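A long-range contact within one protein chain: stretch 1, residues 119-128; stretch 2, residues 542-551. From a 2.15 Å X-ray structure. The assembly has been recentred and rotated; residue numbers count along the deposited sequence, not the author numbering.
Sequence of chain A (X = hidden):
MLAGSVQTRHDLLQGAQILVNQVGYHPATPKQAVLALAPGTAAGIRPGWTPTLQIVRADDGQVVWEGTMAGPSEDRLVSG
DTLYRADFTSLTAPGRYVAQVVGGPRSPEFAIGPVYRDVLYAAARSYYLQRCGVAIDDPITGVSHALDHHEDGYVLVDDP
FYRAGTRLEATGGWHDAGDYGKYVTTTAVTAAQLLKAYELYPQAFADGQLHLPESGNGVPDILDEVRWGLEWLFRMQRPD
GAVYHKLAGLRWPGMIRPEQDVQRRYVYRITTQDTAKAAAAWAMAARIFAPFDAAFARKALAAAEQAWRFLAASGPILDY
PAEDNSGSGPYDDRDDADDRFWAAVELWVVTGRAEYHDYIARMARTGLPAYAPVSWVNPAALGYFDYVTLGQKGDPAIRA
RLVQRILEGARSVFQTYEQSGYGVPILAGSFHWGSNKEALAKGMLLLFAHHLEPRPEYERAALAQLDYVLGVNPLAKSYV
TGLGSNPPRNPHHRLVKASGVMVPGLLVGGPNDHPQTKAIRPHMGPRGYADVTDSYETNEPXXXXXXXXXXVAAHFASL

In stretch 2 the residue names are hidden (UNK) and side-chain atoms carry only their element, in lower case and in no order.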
# COMPACT_ATOMS: atom_id res chain seq x y z
N VAL A 119 12.08 3.60 7.03
CA VAL A 119 10.69 3.19 6.79
C VAL A 119 10.57 2.56 5.39
O VAL A 119 10.06 1.45 5.23
CB VAL A 119 9.70 4.37 6.90
CG1 VAL A 119 8.33 3.95 6.42
CG2 VAL A 119 9.63 4.86 8.31
N LEU A 120 10.98 3.31 4.37
CA LEU A 120 11.06 2.81 2.99
C LEU A 120 11.74 1.44 2.89
O LEU A 120 11.22 0.53 2.25
CB LEU A 120 11.80 3.81 2.09
CG LEU A 120 11.91 3.45 0.61
CD1 LEU A 120 10.52 3.19 -0.00
CD2 LEU A 120 12.67 4.55 -0.18
N TYR A 121 12.91 1.31 3.50
CA TYR A 121 13.66 0.05 3.54
C TYR A 121 12.77 -1.10 4.04
O TYR A 121 12.71 -2.16 3.43
CB TYR A 121 14.88 0.19 4.45
CG TYR A 121 15.71 -1.07 4.62
CD1 TYR A 121 16.65 -1.44 3.67
CD2 TYR A 121 15.59 -1.86 5.76
CE1 TYR A 121 17.41 -2.61 3.81
CE2 TYR A 121 16.37 -3.02 5.94
CZ TYR A 121 17.29 -3.37 4.97
OH TYR A 121 18.06 -4.50 5.12
N ALA A 122 12.15 -0.90 5.19
CA ALA A 122 11.47 -1.99 5.85
C ALA A 122 10.27 -2.38 4.97
O ALA A 122 9.97 -3.57 4.79
CB ALA A 122 11.00 -1.54 7.25
N ALA A 123 9.55 -1.37 4.49
CA ALA A 123 8.33 -1.62 3.75
C ALA A 123 8.63 -2.30 2.45
O ALA A 123 7.88 -3.15 2.03
CB ALA A 123 7.58 -0.31 3.48
N ALA A 124 9.64 -1.80 1.73
CA ALA A 124 10.05 -2.40 0.46
C ALA A 124 10.62 -3.82 0.64
O ALA A 124 10.33 -4.73 -0.14
CB ALA A 124 11.05 -1.51 -0.26
N ARG A 125 11.49 -4.01 1.63
CA ARG A 125 12.12 -5.30 1.83
C ARG A 125 11.16 -6.37 2.32
O ARG A 125 11.41 -7.51 2.16
CB ARG A 125 13.38 -5.24 2.71
CG ARG A 125 14.41 -6.33 2.31
CD ARG A 125 15.84 -6.24 2.89
NE ARG A 125 15.84 -6.98 4.10
CZ ARG A 125 16.44 -8.12 4.33
NH1 ARG A 125 17.21 -8.68 3.46
NH2 ARG A 125 16.25 -8.67 5.48
N SER A 126 10.05 -5.97 2.87
CA SER A 126 9.04 -6.92 3.31
C SER A 126 8.55 -7.82 2.17
O SER A 126 8.28 -8.99 2.40
CB SER A 126 7.87 -6.18 3.98
OG SER A 126 6.98 -5.63 3.04
N TYR A 127 8.52 -7.31 0.93
CA TYR A 127 8.17 -8.13 -0.23
C TYR A 127 9.13 -9.32 -0.37
O TYR A 127 8.71 -10.45 -0.66
CB TYR A 127 8.17 -7.28 -1.52
CG TYR A 127 7.04 -6.29 -1.58
CD1 TYR A 127 5.77 -6.69 -1.92
CD2 TYR A 127 7.21 -4.97 -1.18
CE1 TYR A 127 4.69 -5.83 -1.83
CE2 TYR A 127 6.14 -4.08 -1.15
CZ TYR A 127 4.89 -4.52 -1.50
OH TYR A 127 3.81 -3.65 -1.49
N TYR A 128 10.42 -9.06 -0.21
CA TYR A 128 11.41 -10.14 -0.30
C TYR A 128 11.05 -11.22 0.72
O TYR A 128 11.16 -12.39 0.44
CB TYR A 128 12.83 -9.60 -0.04
CG TYR A 128 13.86 -10.66 0.31
CD1 TYR A 128 14.18 -11.67 -0.59
CD2 TYR A 128 14.61 -10.56 1.50
CE1 TYR A 128 15.19 -12.60 -0.30
CE2 TYR A 128 15.54 -11.50 1.82
CZ TYR A 128 15.87 -12.50 0.91
OH TYR A 128 16.86 -13.39 1.22
N UNK A 542 -1.09 -7.04 3.77
CA UNK A 542 -1.24 -7.50 2.40
C UNK A 542 -0.30 -6.72 1.48
O UNK A 542 0.10 -5.58 1.79
c UNK A 542 -2.71 -7.33 1.94
N UNK A 543 0.05 -7.34 0.35
CA UNK A 543 0.98 -6.72 -0.59
C UNK A 543 0.43 -5.39 -1.15
O UNK A 543 1.20 -4.47 -1.42
c UNK A 543 0.42 -8.92 -3.81
c UNK A 543 2.24 -8.83 -1.25
c UNK A 543 1.37 -7.68 -1.76
c UNK A 543 0.12 -8.17 -2.51
N UNK A 544 -0.89 -5.32 -1.37
CA UNK A 544 -1.45 -4.07 -1.90
C UNK A 544 -1.57 -2.97 -0.84
O UNK A 544 -1.77 -1.80 -1.17
c UNK A 544 -3.89 -4.78 -1.72
o UNK A 544 -5.03 -4.25 -1.81
o UNK A 544 -3.63 -5.68 -0.91
c UNK A 544 -2.78 -4.31 -2.64
N UNK A 545 -1.34 -3.31 0.43
CA UNK A 545 -1.32 -2.30 1.48
C UNK A 545 0.06 -1.64 1.50
O UNK A 545 0.17 -0.43 1.63
c UNK A 545 -3.95 -3.49 2.09
c UNK A 545 -4.38 -4.90 4.44
c UNK A 545 -5.20 -4.09 2.32
o UNK A 545 -6.59 -5.39 3.81
c UNK A 545 -3.18 -4.29 4.22
c UNK A 545 -1.57 -2.91 2.85
c UNK A 545 -5.38 -4.83 3.49
c UNK A 545 -2.90 -3.62 3.03
N UNK A 546 1.09 -2.46 1.35
CA UNK A 546 2.47 -2.01 1.36
C UNK A 546 2.85 -1.15 0.16
O UNK A 546 3.81 -0.39 0.20
c UNK A 546 3.41 -3.21 1.51
c UNK A 546 3.86 -3.39 2.95
o UNK A 546 3.02 -3.53 3.83
n UNK A 546 5.16 -3.17 3.22
N UNK A 547 2.11 -1.31 -0.93
CA UNK A 547 2.46 -0.65 -2.18
C UNK A 547 2.33 0.88 -2.06
O UNK A 547 3.24 1.59 -2.42
c UNK A 547 1.59 -1.17 -3.31
N UNK A 548 1.19 1.38 -1.56
CA UNK A 548 1.13 2.84 -1.41
C UNK A 548 1.99 3.33 -0.24
O UNK A 548 2.39 4.49 -0.22
c UNK A 548 -0.91 1.82 -0.60
c UNK A 548 -0.37 3.12 -1.16
c UNK A 548 -0.12 0.74 -1.31
N UNK A 549 2.24 2.45 0.73
CA UNK A 549 3.19 2.79 1.79
C UNK A 549 4.60 3.04 1.23
O UNK A 549 5.25 4.02 1.59
c UNK A 549 3.22 1.72 2.91
c UNK A 549 4.17 3.28 4.72
c UNK A 549 4.28 0.74 5.03
c UNK A 549 4.28 1.91 4.00
N UNK A 550 5.10 2.14 0.42
CA UNK A 550 6.38 2.34 -0.24
C UNK A 550 6.34 3.62 -1.10
O UNK A 550 7.29 4.39 -1.08
c UNK A 550 7.18 -0.06 -0.30
c UNK A 550 6.77 1.13 -1.15
c UNK A 550 7.90 1.51 -2.14
N UNK A 551 5.22 3.88 -1.79
CA UNK A 551 5.10 5.12 -2.58
C UNK A 551 5.21 6.40 -1.75
O UNK A 551 6.06 7.27 -2.02
c UNK A 551 4.12 7.35 -6.50
c UNK A 551 3.17 7.53 -3.91
c UNK A 551 3.08 8.63 -4.76
c UNK A 551 3.82 5.14 -3.42
c UNK A 551 3.55 8.54 -6.05
c UNK A 551 4.20 6.26 -5.65
c UNK A 551 3.72 6.33 -4.35

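Position 542 carries a single side-chain carbon; its CA-to-CB bond points away from stretch 1, and the carbon touches nothing there. One carbon is Ala542, and its carbonyl O accepts a backbone hydrogen bond from the N of 545 at 3.0 Å.

Position 543 has four carbons, forked at the first, with one arm two carbons long. Its CB packs against Tyr127 CE1 at 3.8 Å while the end of the side chain leads away, so the tyrosine ring meets the base of the residue. That branching defines isoleucine, Ile543. The backbone contributes more: Tyr127 OH donates a hydrogen bond to Ile543 O at 2.7 Å.

Position 544 shows two carbons, the second bearing two oxygens; its CA-to-CB bond points away, and it makes no contact with stretch 1. A carboxylate one carbon from CA is Asp544, whose charge thus stays clear of the apolar packing.

At position 545 one carbon leads to a six-carbon ring bearing an oxygen. Its end leads away, and the ring takes no part in this contact. This is Tyr545.

Position 546 again has two carbons, but the second carries one oxygen and one nitrogen. Its CA-to-CB bond points toward stretch 1, and the side-chain nitrogen lies 3.0 Å from Ala123 O. The group is an amide, and the residue is Asn546; ND2 donates a hydrogen bond to that carbonyl. An amide suits this place because it brings an N-H donor to a carbonyl on the partner helix. That same Ala123 O also accepts a bond from Ser126 OG at 2.8 Å. Both ND2 and OD1 of Asn546 have further partners elsewhere in the structure, so the buried amide is well satisfied.

Position 547 has one carbon. Although it faces away overall, its CB lies 3.8 Å from Tyr127 OH. This is Ala547, whose small side chain forms part of the wall around that hydroxyl.

Position 548 has three carbons closing a ring onto the backbone nitrogen; its CA-to-CB bond points away from stretch 1, and the side chain makes no contact there. It is Pro548. Lacking an N-H, it cannot bond to the preceding turn, and the helix kinks here.

Position 549 has four carbons forked at the second; its CA-to-CB bond points toward stretch 1, and the end of one arm lies 3.8 Å from Ala123 CB. This is Leu549, its CD2 an apolar reach met by a small partner.

Position 550 has one carbon carrying two others: one lies 3.8 Å from Leu120 CD1, the other 3.8 Å from Ala123 CB. The compact fork is Val550, and these carbons are CG1 and CG2 respectively. This short, branched side chain fits among Leu120, Ala123, Ala124 and Tyr127.

Position 551 has one carbon and a six-carbon ring without oxygen; its CA-to-CB bond points away from stretch 1, and the side chain makes no contact there. It is Phe551.

The helices run roughly antiparallel, at 147°, with axes 9.1 Å apart at closest approach. Two knobs interlock them: Val550 enters stretch 1, while Tyr127 enters a hole formed by Ile543, Asn546, Ala547 and Val550. Small alanines accommodate the apolar packing, and the bonds from Tyr127 and Asn546 to backbone carbonyls tie the surfaces together.

Stretch 2 542-551: AIDYNAPLVF
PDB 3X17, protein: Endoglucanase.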